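Local coordinates for beta-galactosidase (PDB 4OIF), which probably hydrolyses terminal non-reducing beta-D-galactose residues from beta-D-galactosides, as a zinc-binding member of glycosyl hydrolase family 42, at residues R548-D554 with G596-F602; Y555-I559 with Y570-Y575. One frame throughout, in Å; residues are numbered along the deposited sequence.

Contact 1 (R548-D554 with G596-F602); sequences RSYELKD and GRLEDQF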
loop_
_atom_site.group_PDB
_atom_site.type_symbol
_atom_site.label_atom_id
_atom_site.label_comp_id
_atom_site.label_asym_id
_atom_site.label_seq_id
_atom_site.Cartn_x
_atom_site.Cartn_y
_atom_site.Cartn_z
ATOM N N ARG A 548 3.585 -26.953 33.959
ATOM C CA ARG A 548 2.658 -25.933 33.480
ATOM C C ARG A 548 2.493 -26.045 31.952
ATOM O O ARG A 548 3.364 -26.579 31.270
ATOM C CB ARG A 548 3.171 -24.544 33.901
ATOM C CG ARG A 548 2.261 -23.351 33.619
ATOM C CD ARG A 548 3.034 -22.045 33.860
ATOM N NE ARG A 548 2.270 -20.813 33.616
ATOM C CZ ARG A 548 1.846 -20.405 32.417
ATOM N NH1 ARG A 548 2.072 -21.141 31.340
ATOM N NH2 ARG A 548 1.180 -19.265 32.287
ATOM N N SER A 549 1.366 -25.579 31.418
ATOM C CA SER A 549 1.245 -25.386 29.976
ATOM C C SER A 549 1.608 -23.960 29.610
ATOM O O SER A 549 1.221 -23.024 30.310
ATOM C CB SER A 549 -0.162 -25.703 29.492
ATOM O OG SER A 549 -0.308 -27.091 29.304
ATOM N N TYR A 550 2.351 -23.803 28.515
ATOM C CA TYR A 550 2.752 -22.483 28.005
ATOM C C TYR A 550 2.292 -22.322 26.558
ATOM O O TYR A 550 2.455 -23.228 25.755
ATOM C CB TYR A 550 4.270 -22.293 28.096
ATOM C CG TYR A 550 4.842 -22.337 29.501
ATOM C CD1 TYR A 550 5.253 -23.536 30.072
ATOM C CD2 TYR A 550 4.981 -21.175 30.252
ATOM C CE1 TYR A 550 5.782 -23.575 31.347
ATOM C CE2 TYR A 550 5.504 -21.204 31.530
ATOM C CZ TYR A 550 5.902 -22.404 32.071
ATOM O OH TYR A 550 6.421 -22.433 33.340
ATOM N N GLU A 551 1.720 -21.177 26.217
ATOM C CA GLU A 551 1.195 -21.006 24.866
ATOM C C GLU A 551 2.274 -20.885 23.780
ATOM O O GLU A 551 3.283 -20.204 23.957
ATOM C CB GLU A 551 0.283 -19.783 24.798
ATOM C CG GLU A 551 -0.555 -19.733 23.517
ATOM C CD GLU A 551 -1.250 -18.401 23.318
ATOM O OE1 GLU A 551 -2.469 -18.398 23.045
ATOM O OE2 GLU A 551 -0.572 -17.359 23.432
ATOM N N LEU A 552 2.044 -21.557 22.656
ATOM C CA LEU A 552 2.931 -21.459 21.508
ATOM C C LEU A 552 2.252 -20.727 20.365
ATOM O O LEU A 552 1.065 -20.955 20.082
ATOM C CB LEU A 552 3.378 -22.846 21.034
ATOM C CG LEU A 552 4.327 -22.925 19.833
ATOM C CD1 LEU A 552 5.208 -24.162 19.961
ATOM C CD2 LEU A 552 3.598 -22.933 18.488
ATOM N N LYS A 553 3.029 -19.875 19.699
ATOM C CA LYS A 553 2.612 -19.205 18.468
ATOM C C LYS A 553 3.719 -19.215 17.407
ATOM O O LYS A 553 4.901 -19.346 17.737
ATOM C CB LYS A 553 2.188 -17.757 18.760
ATOM C CG LYS A 553 0.985 -17.665 19.675
ATOM C CD LYS A 553 0.371 -16.286 19.693
ATOM C CE LYS A 553 1.282 -15.247 20.303
ATOM N NZ LYS A 553 0.618 -13.902 20.275
ATOM N N ASP A 554 3.312 -19.093 16.144
ATOM C CA ASP A 554 4.198 -18.795 15.006
ATOM C C ASP A 554 5.068 -19.946 14.517
ATOM O O ASP A 554 5.056 -20.259 13.326
ATOM C CB ASP A 554 5.113 -17.604 15.330
ATOM C CG ASP A 554 4.340 -16.332 15.622
ATOM O OD1 ASP A 554 3.164 -16.228 15.204
ATOM O OD2 ASP A 554 4.917 -15.428 16.263
ATOM N N GLY A 596 9.907 -24.152 20.207
ATOM C CA GLY A 596 8.770 -23.366 19.782
ATOM C C GLY A 596 8.852 -21.965 20.326
ATOM O O GLY A 596 9.633 -21.690 21.232
ATOM N N ARG A 597 8.051 -21.069 19.767
ATOM C CA ARG A 597 8.034 -19.693 20.235
ATOM C C ARG A 597 6.942 -19.558 21.300
ATOM O O ARG A 597 5.741 -19.674 21.023
ATOM C CB ARG A 597 7.823 -18.723 19.076
ATOM C CG ARG A 597 7.676 -17.281 19.512
ATOM C CD ARG A 597 7.529 -16.369 18.321
ATOM N NE ARG A 597 8.785 -16.192 17.592
ATOM C CZ ARG A 597 8.877 -15.569 16.420
ATOM N NH1 ARG A 597 7.783 -15.077 15.841
ATOM N NH2 ARG A 597 10.056 -15.445 15.828
ATOM N N LEU A 598 7.375 -19.344 22.533
ATOM C CA LEU A 598 6.488 -19.501 23.669
ATOM C C LEU A 598 6.267 -18.169 24.376
ATOM O O LEU A 598 7.115 -17.279 24.309
ATOM C CB LEU A 598 7.068 -20.554 24.623
ATOM C CG LEU A 598 7.287 -21.939 23.987
ATOM C CD1 LEU A 598 7.905 -22.900 24.969
ATOM C CD2 LEU A 598 5.990 -22.506 23.484
ATOM N N GLU A 599 5.117 -18.033 25.029
ATOM C CA GLU A 599 4.778 -16.828 25.794
ATOM C C GLU A 599 5.862 -16.401 26.792
ATOM O O GLU A 599 6.748 -17.182 27.142
ATOM C CB GLU A 599 3.474 -17.050 26.543
ATOM C CG GLU A 599 3.519 -18.264 27.460
ATOM C CD GLU A 599 2.274 -18.381 28.311
ATOM O OE1 GLU A 599 1.585 -19.422 28.220
ATOM O OE2 GLU A 599 1.986 -17.430 29.065
ATOM N N ASP A 600 5.774 -15.153 27.243
ATOM C CA ASP A 600 6.750 -14.551 28.159
ATOM C C ASP A 600 7.068 -15.383 29.403
ATOM O O ASP A 600 8.233 -15.511 29.823
ATOM C CB ASP A 600 6.241 -13.186 28.605
ATOM C CG ASP A 600 6.360 -12.131 27.526
ATOM O OD1 ASP A 600 7.246 -12.246 26.651
ATOM O OD2 ASP A 600 5.579 -11.162 27.575
ATOM N N GLN A 601 6.022 -15.942 29.993
ATOM C CA GLN A 601 6.152 -16.651 31.248
ATOM C C GLN A 601 7.096 -17.827 31.090
ATOM O O GLN A 601 7.832 -18.166 32.024
ATOM C CB GLN A 601 4.784 -17.126 31.757
ATOM C CG GLN A 601 4.801 -17.568 33.211
ATOM C CD GLN A 601 5.350 -16.479 34.122
ATOM O OE1 GLN A 601 5.006 -15.303 33.976
ATOM N NE2 GLN A 601 6.231 -16.862 35.048
ATOM N N PHE A 602 7.096 -18.441 29.907
ATOM C CA PHE A 602 8.011 -19.557 29.675
ATOM C C PHE A 602 9.443 -19.112 29.840
ATOM O O PHE A 602 10.208 -19.758 30.547
ATOM C CB PHE A 602 7.865 -20.188 28.292
ATOM C CG PHE A 602 8.935 -21.219 28.008
ATOM C CD1 PHE A 602 8.834 -22.500 28.521
ATOM C CD2 PHE A 602 10.056 -20.896 27.274
ATOM C CE1 PHE A 602 9.824 -23.441 28.283
ATOM C CE2 PHE A 602 11.045 -21.839 27.039
ATOM C CZ PHE A 602 10.927 -23.108 27.545
#

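Contact 2 (Y555-I559 with Y570-Y575); sequences YATVI and YEDDFY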
loop_
_atom_site.group_PDB
_atom_site.type_symbol
_atom_site.label_atom_id
_atom_site.label_comp_id
_atom_site.label_asym_id
_atom_site.label_seq_id
_atom_site.Cartn_x
_atom_site.Cartn_y
_atom_site.Cartn_z
ATOM N N TYR A 555 5.848 -20.551 15.413
ATOM C CA TYR A 555 6.769 -21.616 15.010
ATOM C C TYR A 555 6.864 -22.760 16.007
ATOM O O TYR A 555 6.909 -22.553 17.220
ATOM C CB TYR A 555 8.168 -21.048 14.774
ATOM C CG TYR A 555 8.207 -20.015 13.681
ATOM C CD1 TYR A 555 8.185 -20.397 12.346
ATOM C CD2 TYR A 555 8.264 -18.662 13.976
ATOM C CE1 TYR A 555 8.211 -19.469 11.333
ATOM C CE2 TYR A 555 8.291 -17.720 12.964
ATOM C CZ TYR A 555 8.263 -18.134 11.642
ATOM O OH TYR A 555 8.287 -17.219 10.623
ATOM N N ALA A 556 6.902 -23.972 15.469
ATOM C CA ALA A 556 7.207 -25.148 16.253
ATOM C C ALA A 556 8.301 -25.912 15.547
ATOM O O ALA A 556 8.473 -25.791 14.337
ATOM C CB ALA A 556 5.978 -26.013 16.442
ATOM N N THR A 557 9.060 -26.695 16.299
ATOM C CA THR A 557 10.067 -27.534 15.674
ATOM C C THR A 557 9.889 -28.994 16.060
ATOM O O THR A 557 9.872 -29.325 17.242
ATOM C CB THR A 557 11.494 -27.084 16.053
ATOM O OG1 THR A 557 11.627 -25.664 15.863
ATOM C CG2 THR A 557 12.515 -27.812 15.194
ATOM N N VAL A 558 9.756 -29.873 15.073
ATOM C CA VAL A 558 9.734 -31.299 15.377
ATOM C C VAL A 558 11.172 -31.727 15.680
ATOM O O VAL A 558 12.097 -31.379 14.948
ATOM C CB VAL A 558 9.136 -32.138 14.223
ATOM C CG1 VAL A 558 9.184 -33.625 14.562
ATOM C CG2 VAL A 558 7.690 -31.724 13.945
ATOM N N ILE A 559 11.364 -32.470 16.763
ATOM C CA ILE A 559 12.708 -32.781 17.255
ATOM C C ILE A 559 13.007 -34.278 17.411
ATOM O O ILE A 559 12.214 -35.039 17.964
ATOM C CB ILE A 559 12.939 -32.093 18.610
ATOM C CG1 ILE A 559 13.045 -30.578 18.416
ATOM C CG2 ILE A 559 14.173 -32.650 19.310
ATOM C CD1 ILE A 559 12.772 -29.794 19.691
ATOM N N TYR A 570 5.331 -30.757 23.245
ATOM C CA TYR A 570 4.151 -30.132 22.632
ATOM C C TYR A 570 2.901 -30.858 23.108
ATOM O O TYR A 570 2.986 -32.006 23.526
ATOM C CB TYR A 570 4.236 -30.161 21.100
ATOM C CG TYR A 570 5.473 -29.491 20.538
ATOM C CD1 TYR A 570 5.582 -28.097 20.513
ATOM C CD2 TYR A 570 6.528 -30.244 20.035
ATOM C CE1 TYR A 570 6.706 -27.478 20.011
ATOM C CE2 TYR A 570 7.654 -29.631 19.525
ATOM C CZ TYR A 570 7.738 -28.249 19.513
ATOM O OH TYR A 570 8.855 -27.635 19.010
ATOM N N GLU A 571 1.742 -30.211 23.039
ATOM C CA GLU A 571 0.524 -30.819 23.570
ATOM C C GLU A 571 -0.601 -31.007 22.550
ATOM O O GLU A 571 -1.622 -31.610 22.850
ATOM C CB GLU A 571 -0.006 -29.983 24.735
ATOM C CG GLU A 571 0.963 -29.815 25.891
ATOM C CD GLU A 571 0.297 -29.146 27.081
ATOM O OE1 GLU A 571 0.097 -27.913 27.047
ATOM O OE2 GLU A 571 -0.059 -29.863 28.038
ATOM N N ASP A 572 -0.433 -30.476 21.350
ATOM C CA ASP A 572 -1.487 -30.577 20.353
ATOM C C ASP A 572 -0.868 -30.747 18.970
ATOM O O ASP A 572 0.347 -30.861 18.858
ATOM C CB ASP A 572 -2.387 -29.341 20.415
ATOM C CG ASP A 572 -3.831 -29.653 20.072
ATOM O OD1 ASP A 572 -4.095 -30.732 19.493
ATOM O OD2 ASP A 572 -4.705 -28.811 20.377
ATOM N N ASP A 573 -1.710 -30.772 17.933
ATOM C CA ASP A 573 -1.299 -31.002 16.543
ATOM C C ASP A 573 -0.586 -32.351 16.376
ATOM O O ASP A 573 -0.488 -33.130 17.319
ATOM C CB ASP A 573 -0.410 -29.858 16.040
ATOM C CG ASP A 573 -0.680 -29.491 14.577
ATOM O OD1 ASP A 573 -0.941 -30.390 13.752
ATOM O OD2 ASP A 573 -0.623 -28.284 14.252
ATOM N N PHE A 574 -0.089 -32.631 15.175
ATOM C CA PHE A 574 0.372 -33.983 14.861
ATOM C C PHE A 574 1.641 -34.361 15.617
ATOM O O PHE A 574 1.939 -35.542 15.741
ATOM C CB PHE A 574 0.574 -34.167 13.336
ATOM C CG PHE A 574 1.783 -33.461 12.765
ATOM C CD1 PHE A 574 1.688 -32.143 12.317
ATOM C CD2 PHE A 574 2.992 -34.129 12.618
ATOM C CE1 PHE A 574 2.792 -31.488 11.766
ATOM C CE2 PHE A 574 4.111 -33.487 12.063
ATOM C CZ PHE A 574 4.009 -32.159 11.647
ATOM N N TYR A 575 2.378 -33.377 16.127
ATOM C CA TYR A 575 3.576 -33.671 16.897
ATOM C C TYR A 575 3.329 -33.550 18.398
ATOM O O TYR A 575 4.265 -33.345 19.182
ATOM C CB TYR A 575 4.727 -32.757 16.479
ATOM C CG TYR A 575 4.338 -31.323 16.182
ATOM C CD1 TYR A 575 3.916 -30.952 14.910
ATOM C CD2 TYR A 575 4.414 -30.336 17.164
ATOM C CE1 TYR A 575 3.573 -29.655 14.623
ATOM C CE2 TYR A 575 4.064 -29.037 16.891
ATOM C CZ TYR A 575 3.649 -28.700 15.605
ATOM O OH TYR A 575 3.298 -27.402 15.297
#

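Contact 1 (R548-D554 with G596-F602)
Tyr-550 lays its ring over the first turn of helix 600-613: its CD2 lies 3.6 Å from CB of Phe-602, and the Phe-602 ring turns an edge to its face in a T-shaped pair (centroids 5.5 Å apart, planes at 81°). The ring's hydroxyl goes on to Asp-605 of the same helix. Beside it, Glu-599 works through both backbone and side chain. Glu-599 N donates to Glu-551 O (3.0 Å), and Glu-599 OE1 accepts from Glu-551 N (2.7 Å), standing in for the strand carbonyl that the turn into the helix takes away. Glu-599 OE1 also forms a longer salt bridge with Arg-548 NH1 (3.6 Å). Leu-552 and Leu-598 form an antiparallel non-hydrogen-bonded pair, with Leu-552 CB 3.6 Å from Leu-598 CD2; next to it Lys-553 N donates to Arg-597 O (3.0 Å). At the far end Arg-597 NH1 bridges to Asp-554 OD2 (2.9 Å), while its guanidinium also binds the carbonyls of Thr-435 and Lys-436. The weakly bonded strand 597-598 lies at the outer edge of the mixed sheet within this chain, in the trimerisation domain. The Glu-599 side chain thus continues strand pairing just before the helix, with ion pairs flanking the apolar packing.

Contact 2 (Y555-I559 with Y570-Y575)
The small methyl of Ala-556 is the bump at the middle of this contact, and two tyrosines form the hollow that takes it: Tyr-570, at the end of strand 565-570, and Tyr-575, in the loop that follows. CB of Ala-556 lies 3.9 Å from CE1 of Tyr-570, 3.6 Å from CE2 of Tyr-575 and 3.2 Å from OH of Tyr-575. A methyl is short enough to let both phenols reach close to the strand. At the Tyr-570 end the backbones stay well apart, with the CA atoms of Ala-556 and Tyr-570 8.7 Å from each other, whereas those of Val-558 and Tyr-575 approach to 6.8 Å. Tyr-570 spans the wider gap with its full length, and the hydroxyl OH of Tyr-570 donates to the carbonyl O of Thr-557 at 2.6 Å, so the ring's polar tip is anchored on the strand backbone. Farther along, Val-558 is the second bump: CG2 of Val-558 rests 4.0 Å from CD1 of Tyr-575 and 4.4 Å from CZ of Phe-574. The Tyr-575 hydroxyl bonds to Asp-533 on strand 527-534, the antiparallel partner of strand 555-561. Tyr-570 also packs on Val-543 of strand 541-545, and on the outer side Asp-573 forms a salt bridge with Arg-338 of a neighbouring subunit. The end of strand 565-570 and the loop leading on to strand 579-586 therefore pack their rings against the two-stranded sheet, and the loop reaches the subunit interface.

Overall arrangement
From the N terminus, strand 548-553 enters contact 1, and after the turn at Asp-554 the chain passes into strand 555-561, the first side of contact 2. The chain then returns through strand 565-570 to 570-575, closing the small loop of contact 2. Only after strands 579-586 and 589-594 does it reach 596-602 and close contact 1, so contact 2 is nested inside contact 1. The centres lie about 12 Å apart, joined by probable hydrogen bonds between Ser-549 OG and Glu-571 OE1 (2.4 Å) and between Arg-597 N and Tyr-555 O (3.2 Å), and by packing of Leu-552 CD1 on Tyr-570 CE1 (3.6 Å). Together they tie the mixed sheet's end and helix 600-613 to the neighbouring two-stranded sheet.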